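Local coordinates for protein 3-hydroxyisobutyryl-CoA hydrolase (Mycobacterium thermoresistibile, PDB 4HDT) that probably hydrolyses the thioester of 3-hydroxyisobutyryl-CoA to 3-hydroxyisobutyrate and free coenzyme A, and binds zinc ions, at residues D10-V15 / T23-K28; P174-D179 / A220-E225. All coordinates share one frame; numbering follows the deposited sequence.

Interaction 1 (D10-V15 / T23-K28); sequences DVLVNV and TLNRPK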
# COMPACT_ATOMS: atom_id res chain seq x y z
N ASP A 10 -13.97 -12.61 10.03
CA ASP A 10 -13.47 -11.53 9.13
C ASP A 10 -12.30 -11.96 8.26
O ASP A 10 -11.96 -11.26 7.26
CB ASP A 10 -13.14 -10.28 9.92
CG ASP A 10 -14.38 -9.62 10.51
OD1 ASP A 10 -15.52 -9.92 10.06
OD2 ASP A 10 -14.21 -8.74 11.38
N VAL A 11 -11.67 -13.07 8.62
CA VAL A 11 -10.74 -13.76 7.67
C VAL A 11 -11.17 -15.23 7.65
O VAL A 11 -11.18 -15.89 8.70
CB VAL A 11 -9.26 -13.70 8.10
CG1 VAL A 11 -8.38 -14.45 7.11
CG2 VAL A 11 -8.80 -12.29 8.30
N LEU A 12 -11.51 -15.73 6.47
CA LEU A 12 -11.79 -17.15 6.31
C LEU A 12 -10.49 -17.92 6.07
O LEU A 12 -9.66 -17.53 5.26
CB LEU A 12 -12.82 -17.41 5.19
CG LEU A 12 -14.15 -16.68 5.27
CD1 LEU A 12 -14.84 -16.73 3.90
CD2 LEU A 12 -15.02 -17.32 6.33
N VAL A 13 -10.32 -19.01 6.83
CA VAL A 13 -9.09 -19.80 6.80
C VAL A 13 -9.38 -21.26 6.46
O VAL A 13 -10.30 -21.87 7.04
CB VAL A 13 -8.36 -19.74 8.15
CG1 VAL A 13 -7.08 -20.59 8.13
CG2 VAL A 13 -8.12 -18.30 8.59
N ASN A 14 -8.60 -21.82 5.55
CA ASN A 14 -8.67 -23.24 5.26
C ASN A 14 -7.35 -23.67 4.65
O ASN A 14 -6.52 -22.84 4.29
CB ASN A 14 -9.83 -23.55 4.32
CG ASN A 14 -10.21 -25.04 4.29
OD1 ASN A 14 -9.83 -25.84 5.18
ND2 ASN A 14 -10.99 -25.42 3.28
N VAL A 15 -7.15 -24.97 4.59
CA VAL A 15 -6.05 -25.55 3.86
C VAL A 15 -6.65 -26.55 2.89
O VAL A 15 -7.47 -27.43 3.26
CB VAL A 15 -5.01 -26.20 4.78
CG1 VAL A 15 -3.82 -26.70 3.96
CG2 VAL A 15 -4.55 -25.22 5.85
N THR A 23 -8.74 -15.77 3.18
CA THR A 23 -9.69 -14.98 2.42
C THR A 23 -10.20 -13.84 3.30
O THR A 23 -10.90 -14.05 4.29
CB THR A 23 -10.85 -15.84 1.88
OG1 THR A 23 -10.32 -16.96 1.20
CG2 THR A 23 -11.81 -15.04 0.96
N LEU A 24 -9.84 -12.62 2.94
CA LEU A 24 -10.30 -11.45 3.67
C LEU A 24 -11.83 -11.39 3.49
O LEU A 24 -12.31 -11.62 2.39
CB LEU A 24 -9.70 -10.19 3.08
CG LEU A 24 -8.19 -10.16 3.09
CD1 LEU A 24 -7.74 -8.85 2.53
CD2 LEU A 24 -7.63 -10.37 4.50
N ASN A 25 -12.57 -11.14 4.57
CA ASN A 25 -14.03 -11.39 4.52
C ASN A 25 -14.83 -10.32 5.26
O ASN A 25 -15.60 -10.62 6.17
CB ASN A 25 -14.35 -12.80 5.05
CG ASN A 25 -15.80 -13.18 4.88
OD1 ASN A 25 -16.44 -12.85 3.85
ND2 ASN A 25 -16.37 -13.82 5.90
N ARG A 26 -14.69 -9.08 4.81
CA ARG A 26 -15.61 -8.01 5.16
C ARG A 26 -16.06 -7.35 3.85
O ARG A 26 -15.74 -6.19 3.57
CB ARG A 26 -14.95 -7.01 6.09
CG ARG A 26 -14.32 -7.66 7.33
CD ARG A 26 -14.22 -6.74 8.52
NE ARG A 26 -13.71 -5.44 8.20
CZ ARG A 26 -13.99 -4.31 8.84
NH1 ARG A 26 -13.42 -3.18 8.42
NH2 ARG A 26 -14.75 -4.31 9.94
N PRO A 27 -16.77 -8.11 3.01
CA PRO A 27 -17.00 -7.55 1.66
C PRO A 27 -17.84 -6.25 1.60
O PRO A 27 -17.65 -5.46 0.67
CB PRO A 27 -17.69 -8.69 0.93
CG PRO A 27 -18.25 -9.56 1.98
CD PRO A 27 -17.25 -9.49 3.12
N LYS A 28 -18.73 -6.04 2.57
CA LYS A 28 -19.49 -4.79 2.59
C LYS A 28 -18.58 -3.56 2.81
O LYS A 28 -18.95 -2.46 2.38
CB LYS A 28 -20.63 -4.85 3.60
CG LYS A 28 -21.69 -5.86 3.21
CD LYS A 28 -22.75 -6.07 4.28
CE LYS A 28 -23.71 -7.16 3.85
NZ LYS A 28 -24.93 -7.19 4.71
O HOH W 1 -15.94 -6.53 11.42
O HOH W 2 -10.08 -19.09 3.00
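The guanidinium of Arg26 has a water at its edge, in plane, which accepts from Arg26 NH2 and donates to OD2 of Asp10, whose carboxylate plane is turned 62° from the guanidinium. This pair sits at the open end of the antiparallel β-hairpin 11-16/19-24, which forms one border of the crotonase-fold sheet. The charged groups do not touch: OD2 of Asp10 lies 4.6 Å from NE of Arg26. Instead the bent arginine chain crosses the carboxylate obliquely with its methylenes, CD coming 3.5 Å from Asp10 OD2. Arg26 NH1 forms a salt bridge with Asp72 and a hydrogen bond with Ser32, and Asp10 OD1 is hydrogen-bonded to Asn8.

Within the ladder, Leu12 and Thr23 are a hydrogen-bonded pair, Leu12 N reaching Thr23 O at 2.8 Å and Thr23 N reaching Leu12 O at 2.9 Å, both in the carbonyl planes. Val11 and Leu24, the non-hydrogen-bonded pair, put their side chains on the other face of the sheet; there Val11 also touches Met37 of helix 35-49. Asn25 has CG anti to its backbone N (chi1 -173°), so its amide lies obliquely across Leu12, with ND2 3.7 Å from Leu12 CG while bonding to the carbonyl of Glu9. Past the last bridge one more bond follows: Asn25 N donates to Asp10 O at 2.8 Å, from 43° above the carbonyl plane.

Interaction 2 (P174-D179 / A220-E225); sequences PFSGAD and ASPLAE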
# COMPACT_ATOMS: atom_id res chain seq x y z
N PRO A 174 -5.15 6.25 -8.35
CA PRO A 174 -5.08 4.85 -8.74
C PRO A 174 -4.36 4.59 -10.05
O PRO A 174 -4.35 5.44 -11.00
CB PRO A 174 -6.54 4.43 -8.83
CG PRO A 174 -7.26 5.68 -9.14
CD PRO A 174 -6.49 6.82 -8.54
N PHE A 175 -3.78 3.40 -10.13
CA PHE A 175 -3.12 2.88 -11.34
C PHE A 175 -3.57 1.44 -11.63
O PHE A 175 -4.16 0.78 -10.76
CB PHE A 175 -1.57 3.03 -11.22
CG PHE A 175 -0.95 2.46 -9.96
CD1 PHE A 175 -0.55 1.14 -9.89
CD2 PHE A 175 -0.73 3.30 -8.86
CE1 PHE A 175 0.07 0.64 -8.74
CE2 PHE A 175 -0.15 2.81 -7.71
CZ PHE A 175 0.26 1.47 -7.65
N SER A 176 -3.37 0.97 -12.85
CA SER A 176 -3.92 -0.30 -13.33
C SER A 176 -3.07 -1.49 -12.94
O SER A 176 -1.96 -1.31 -12.44
CB SER A 176 -4.08 -0.26 -14.85
OG SER A 176 -2.79 -0.30 -15.44
N GLY A 177 -3.55 -2.69 -13.26
CA GLY A 177 -2.74 -3.89 -13.13
C GLY A 177 -1.45 -3.82 -13.93
O GLY A 177 -0.39 -4.14 -13.42
N ALA A 178 -1.54 -3.36 -15.17
CA ALA A 178 -0.35 -3.30 -16.03
C ALA A 178 0.64 -2.30 -15.44
O ALA A 178 1.86 -2.55 -15.44
CB ALA A 178 -0.74 -2.91 -17.45
N ASP A 179 0.13 -1.19 -14.93
CA ASP A 179 0.95 -0.16 -14.29
C ASP A 179 1.62 -0.79 -13.07
O ASP A 179 2.77 -0.52 -12.78
CB ASP A 179 0.11 1.02 -13.81
CG ASP A 179 -0.57 1.80 -14.92
OD1 ASP A 179 -0.04 1.84 -16.07
OD2 ASP A 179 -1.63 2.43 -14.63
N ALA A 220 -0.95 -2.59 -22.52
CA ALA A 220 -0.21 -1.35 -22.39
C ALA A 220 -0.44 -0.65 -21.04
O ALA A 220 -1.56 -0.56 -20.57
CB ALA A 220 -0.62 -0.43 -23.52
N SER A 221 0.65 -0.22 -20.42
CA SER A 221 0.64 0.56 -19.17
C SER A 221 0.54 2.07 -19.50
O SER A 221 1.47 2.65 -20.05
CB SER A 221 1.90 0.28 -18.35
OG SER A 221 2.17 1.26 -17.34
N PRO A 222 -0.58 2.71 -19.16
CA PRO A 222 -0.60 4.15 -19.37
C PRO A 222 0.41 4.88 -18.52
O PRO A 222 0.97 5.89 -18.92
CB PRO A 222 -2.03 4.54 -18.98
CG PRO A 222 -2.80 3.28 -18.89
CD PRO A 222 -1.84 2.21 -18.57
N LEU A 223 0.71 4.37 -17.32
CA LEU A 223 1.72 5.04 -16.54
C LEU A 223 3.09 5.03 -17.21
O LEU A 223 3.83 6.02 -17.19
CB LEU A 223 1.79 4.42 -15.12
CG LEU A 223 2.10 5.36 -13.99
CD1 LEU A 223 1.27 6.62 -14.03
CD2 LEU A 223 1.82 4.61 -12.68
N ALA A 224 3.49 3.89 -17.78
CA ALA A 224 4.73 3.78 -18.52
C ALA A 224 4.81 4.80 -19.65
O ALA A 224 5.86 5.37 -19.89
CB ALA A 224 4.96 2.37 -19.05
N GLU A 225 3.71 5.00 -20.34
CA GLU A 225 3.69 6.01 -21.41
C GLU A 225 3.84 7.45 -20.90
O GLU A 225 4.21 8.33 -21.70
CB GLU A 225 2.40 5.89 -22.20
CG GLU A 225 2.30 4.55 -22.91
CD GLU A 225 1.17 4.50 -23.93
OE1 GLU A 225 0.51 5.53 -24.16
OE2 GLU A 225 0.95 3.40 -24.51
O HOH W 3 -3.63 -0.82 -18.14
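Asp179 carries this contact between two helix N-termini, each opened by a serine N-cap, in the crotonase-family chain: Ser176 before helix 177-183 and Ser221 before the short, weakly bonded helix 222-225. Its CB packs against CB of Leu223. CG, anti to the carbonyl carbon, brings the carboxylate closer to the second segment, and Leu223 CB lies 3.5 Å from Asp179 CG, the two side chains crossing at about a right angle. At the tip the oxygens divide the work. OD1 accepts two bonds: the hydroxyl of Ser221 donates along the anti lone pair at 2.6 Å, and Leu223 N reaches it from 45° above the carboxylate plane at 2.9 Å. OD2 turns back to its own segment and receives Ser176 N in a nearly straight bond (175°). With Ser176 OG accepting from Asp179 N, this completes a capping box.

The carboxylate is thus held by two backbone N-H groups and the Ser221 hydroxyl near two helix starts, a setting that would be expected to stabilise its negative charge. Ser221 serves both sides, since the OG that donates to Asp179 accepts from Ala224 N. Leu223 CD2 touches Phe175 CB at 4.0 Å, and both residues also contact helix 164-171. A water also bridges Ser176 OG to Ala220 O, which lies 4.0 Å from Ala178 CB.

How the interactions relate
The two contacts follow one another along the chain and share no element; their nearest atoms are about 17 Å apart. Both are partly buried. The contact 10-15/23-28 joins neighbouring strands at one border of the main sheet, so backbone-to-backbone bonds dominate and the charged groups of Asp10 and Arg26 are linked by a water. The contact 174-179/220-225 joins chain parts 41 residues apart; here no backbone pair bonds across, and one buried carboxylate takes both direct hydrogen bonds. Zinc lies about 11 Å from the side chain of Arg26 in interaction 1, whereas interaction 2 is structural packing far from the zinc sites of the chain.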